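Nitrilotriacetate monooxygenase component B (Bacillus cereus ATCC 14579, PDB 3BPK) is a flavoredoxin-family component of nitrilotriacetate monooxygenase that probably binds FMN and reduces it with a nicotinamide nucleotide. Local coordinates at the interface of chains A and B. Numbering follows the deposited sequence. Chains: chain A/B, Nitrilotriacetate monooxygenase component B.

Contact 1: the interface of chains A and B. Residues chain A 132-133, 135, 166-168; chain B 4-6.
B:Met4, a selenomethionine, lays its hooked side chain against strand 155-168 of chain A, selenium over A:Ala168 and methyl turned in towards A:Arg135. Bends at chi2 and chi3 (-74° and -70°) curl the chain into a hook, which lets SE sit 3.6 Å from CA of A:Ala168 while CE turns towards A:Asn133 and A:Arg135. The terminal methyl then meets a mixed surface: it lies 3.8 Å from the guanidinium NH1 of A:Arg135. The backbone O of A:Asn133 and CB of A:His166 are about as near to it. A:Arg135 and B:Met4 cross at about a right angle. The arginine starts from the crowded position between backbone N and carbonyl carbon (chi1 80°) but runs extended to NE, which carries its guanidinium over the A:His166 ring. CG of A:His166 lies 3.5 Å above the guanidinium plane, over its centre, so the two flat groups of chain A may steady one another beside the methyl. Alongside, the backbones of A:Val167 and B:Leu5 exchange two hydrogen bonds, each N donating to the other's O; B:Leu5 N lies 2.8 Å from A:Val167 O. B:Leu5 also rests CB and CG against that carbonyl oxygen. The antiparallel pairing adds strand 4-7 of chain B to the strand edge of chain A, and the selenomethionine at the start of strand 4-7 packs against the end of strand 155-168, probably helping to hold the dimer together.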
loop_
_atom_site.group_PDB
_atom_site.type_symbol
_atom_site.label_atom_id
_atom_site.label_comp_id
_atom_site.label_asym_id
_atom_site.label_seq_id
_atom_site.Cartn_x
_atom_site.Cartn_y
_atom_site.Cartn_z
ATOM N N ALA A 132 -3.149 -18.413 9.075
ATOM C CA ALA A 132 -3.588 -17.529 7.992
ATOM C C ALA A 132 -4.507 -18.273 7.014
ATOM O O ALA A 132 -4.276 -19.465 6.734
ATOM C CB ALA A 132 -2.389 -16.971 7.233
ATOM N N ASN A 133 -5.534 -17.599 6.501
ATOM C CA ASN A 133 -6.404 -18.181 5.447
ATOM C C ASN A 133 -5.877 -17.873 4.049
ATOM O O ASN A 133 -6.264 -18.515 3.066
ATOM C CB ASN A 133 -7.895 -17.761 5.576
ATOM C CG ASN A 133 -8.723 -18.737 6.462
ATOM O OD1 ASN A 133 -8.279 -19.845 6.792
ATOM N ND2 ASN A 133 -9.951 -18.338 6.789
ATOM N N ARG A 135 -1.972 -16.925 2.293
ATOM C CA ARG A 135 -0.551 -16.579 2.442
ATOM C C ARG A 135 0.189 -16.757 1.122
ATOM O O ARG A 135 -0.291 -17.448 0.196
ATOM C CB ARG A 135 0.094 -17.339 3.591
ATOM C CG ARG A 135 0.477 -18.785 3.253
ATOM C CD ARG A 135 1.147 -19.469 4.458
ATOM N NE ARG A 135 1.667 -20.794 4.060
ATOM C CZ ARG A 135 0.906 -21.885 3.908
ATOM N NH1 ARG A 135 -0.404 -21.845 4.168
ATOM N NH2 ARG A 135 1.462 -23.018 3.472
ATOM N N HIS A 166 -1.437 -19.646 -1.230
ATOM C CA HIS A 166 -2.179 -20.658 -0.476
ATOM C C HIS A 166 -3.454 -19.948 -0.047
ATOM O O HIS A 166 -3.384 -18.873 0.569
ATOM C CB HIS A 166 -1.378 -21.095 0.742
ATOM C CG HIS A 166 -0.046 -21.684 0.400
ATOM N ND1 HIS A 166 0.133 -23.037 0.147
ATOM C CD2 HIS A 166 1.172 -21.107 0.254
ATOM C CE1 HIS A 166 1.411 -23.254 -0.135
ATOM N NE2 HIS A 166 2.063 -22.106 -0.053
ATOM N N VAL A 167 -4.607 -20.512 -0.396
ATOM C CA VAL A 167 -5.872 -19.835 -0.165
ATOM C C VAL A 167 -6.898 -20.826 0.394
ATOM O O VAL A 167 -7.073 -21.921 -0.165
ATOM C CB VAL A 167 -6.423 -19.297 -1.520
ATOM C CG1 VAL A 167 -7.823 -18.653 -1.363
ATOM C CG2 VAL A 167 -5.445 -18.297 -2.171
ATOM N N ALA A 168 -7.565 -20.454 1.483
ATOM C CA ALA A 168 -8.649 -21.300 2.053
ATOM C C ALA A 168 -9.728 -21.565 1.012
ATOM O O ALA A 168 -10.256 -20.643 0.368
ATOM C CB ALA A 168 -9.265 -20.652 3.303
HETATM N N MSE B 4 -7.041 -25.996 2.417
HETATM C CA MSE B 4 -6.244 -24.948 1.769
HETATM C C MSE B 4 -5.838 -25.343 0.335
HETATM O O MSE B 4 -5.428 -26.490 0.102
HETATM C CB MSE B 4 -4.984 -24.655 2.560
HETATM C CG MSE B 4 -5.198 -24.157 3.969
HETATM SE SE MSE B 4 -5.809 -22.306 4.047
HETATM C CE MSE B 4 -4.118 -21.456 3.441
ATOM N N LEU B 5 -5.990 -24.415 -0.605
ATOM C CA LEU B 5 -5.568 -24.601 -2.000
ATOM C C LEU B 5 -4.171 -24.044 -2.263
ATOM O O LEU B 5 -3.848 -22.917 -1.844
ATOM C CB LEU B 5 -6.555 -23.902 -2.947
ATOM C CG LEU B 5 -8.018 -24.240 -2.719
ATOM C CD1 LEU B 5 -8.898 -23.488 -3.750
ATOM C CD2 LEU B 5 -8.265 -25.759 -2.773
ATOM N N SER B 6 -3.369 -24.801 -2.998
ATOM C CA SER B 6 -2.069 -24.327 -3.487
ATOM C C SER B 6 -2.224 -23.854 -4.914
ATOM O O SER B 6 -2.714 -24.604 -5.777
ATOM C CB SER B 6 -1.040 -25.457 -3.471
ATOM O OG SER B 6 0.169 -25.029 -4.093
#

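Contact 2: the interface of chains A and B. Residues chain A 5, 7, 20; chain B 167, 169, 172.
A:Leu5 and B:Val167 bind each other through the main chain, and the side chains of A:Leu5, A:Ile7 and A:Leu20 close over and around the ring of B:Tyr172. The polar part is a pair of backbone hydrogen bonds joining the two residues as an antiparallel beta bridge, the twin, with the chains exchanged, of the pairing between A:Val167 and B:Leu5. A:Leu5 N donates to B:Val167 O at 2.8 Å. In return B:Val167 N donates to A:Leu5 O at 2.9 Å.

The apolar part centres on the tyrosine. With CG anti to its backbone N (chi1 -177°), B:Tyr172 sends its ring towards strand 4-7 and helix 14-24 of chain A. One methyl of A:Leu5 stands over a face of the ring at its root: CD1 lies 3.7 Å from CG of B:Tyr172 and also touches its CB and CD2. The leucine and tyrosine side chains cross at about a right angle, and the CG-CD1 bond of the leucine points steeply down at the ring. A:Ile7 comes tip to tip, its CD1 3.7 Å from CE1 of B:Tyr172, on the same side of the ring plane as the A:Leu5 methyl but further out. A:Leu20, from the helix, approaches the same ring carbon from beside the CD1-CE1 bond and slightly towards the opposite side, with CD2 at 3.9 Å from CE1.

A second apolar contact uses the other branch of A:Leu5. Its CD2 lies 4.0 Å from CG of B:Glu169 and about as far from CB, so the aliphatic stem of the glutamate does the touching. The stem bends at chi2 (-87°), which directs the carboxylate away from the leucine.

Strand pairing thus probably sets the register of the N-terminal strand, while the tyrosine ties that strand and the following helix of chain A to chain B, probably stabilising the dimer.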
loop_
_atom_site.group_PDB
_atom_site.type_symbol
_atom_site.label_atom_id
_atom_site.label_comp_id
_atom_site.label_asym_id
_atom_site.label_seq_id
_atom_site.Cartn_x
_atom_site.Cartn_y
_atom_site.Cartn_z
ATOM N N LEU A 5 -5.801 23.688 6.635
ATOM C CA LEU A 5 -4.528 23.952 7.295
ATOM C C LEU A 5 -3.385 23.611 6.352
ATOM O O LEU A 5 -3.412 22.550 5.705
ATOM C CB LEU A 5 -4.382 23.104 8.574
ATOM C CG LEU A 5 -5.526 23.193 9.590
ATOM C CD1 LEU A 5 -5.314 22.242 10.767
ATOM C CD2 LEU A 5 -5.713 24.640 10.072
ATOM N N ILE A 7 0.600 22.717 6.353
ATOM C CA ILE A 7 1.611 22.233 7.279
ATOM C C ILE A 7 2.867 21.811 6.545
ATOM O O ILE A 7 2.847 20.902 5.692
ATOM C CB ILE A 7 1.021 21.053 8.123
ATOM C CG1 ILE A 7 -0.179 21.537 8.962
ATOM C CG2 ILE A 7 2.101 20.394 8.990
ATOM C CD1 ILE A 7 -1.022 20.418 9.560
ATOM N N LEU A 20 0.525 12.343 10.946
ATOM C CA LEU A 20 -0.316 12.786 9.805
ATOM C C LEU A 20 -0.368 11.700 8.725
ATOM O O LEU A 20 -1.431 11.453 8.127
ATOM C CB LEU A 20 0.236 14.034 9.158
ATOM C CG LEU A 20 -0.052 15.326 9.839
ATOM C CD1 LEU A 20 0.346 16.456 8.917
ATOM C CD2 LEU A 20 -1.547 15.390 10.186
ATOM N N VAL B 167 -4.686 19.983 5.176
ATOM C CA VAL B 167 -5.627 19.161 5.948
ATOM C C VAL B 167 -6.837 19.971 6.372
ATOM O O VAL B 167 -6.662 21.052 6.936
ATOM C CB VAL B 167 -4.959 18.575 7.220
ATOM C CG1 VAL B 167 -5.956 17.718 8.013
ATOM C CG2 VAL B 167 -3.643 17.773 6.875
ATOM N N GLU B 169 -9.474 21.644 8.521
ATOM C CA GLU B 169 -9.328 21.941 9.938
ATOM C C GLU B 169 -10.283 21.074 10.760
ATOM O O GLU B 169 -9.913 20.630 11.863
ATOM C CB GLU B 169 -9.549 23.436 10.233
ATOM C CG GLU B 169 -9.229 23.836 11.695
ATOM C CD GLU B 169 -10.404 23.664 12.685
ATOM O OE1 GLU B 169 -11.553 23.386 12.264
ATOM O OE2 GLU B 169 -10.162 23.817 13.905
ATOM N N TYR B 172 -8.713 17.740 11.903
ATOM C CA TYR B 172 -7.415 17.730 12.557
ATOM C C TYR B 172 -7.597 18.006 14.039
ATOM O O TYR B 172 -8.308 18.958 14.401
ATOM C CB TYR B 172 -6.559 18.814 11.913
ATOM C CG TYR B 172 -5.147 18.906 12.422
ATOM C CD1 TYR B 172 -4.080 18.352 11.704
ATOM C CD2 TYR B 172 -4.866 19.561 13.619
ATOM C CE1 TYR B 172 -2.791 18.459 12.156
ATOM C CE2 TYR B 172 -3.568 19.674 14.083
ATOM C CZ TYR B 172 -2.524 19.134 13.336
ATOM O OH TYR B 172 -1.231 19.240 13.799
#

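The C-alpha centres of contact 1 and contact 2 lie about 41 Å apart, towards opposite ends of a two-fold symmetric interface. Both use strand 4-7 of one chain against the end of strand 155-168 of the other, with the chains exchanged, so they show overlapping parts of one junction at its two symmetry-related copies, sharing the pairing of residues 5 and 167. Contact 1 covers the start of the N-terminal strand, whereas contact 2 extends to the 3-10 helix 169-171, strand 172-173 and helix 14-24. Each subunit therefore reaches out to its partner and receives its arm in return, a reciprocal exchange consistent with a stable dimer.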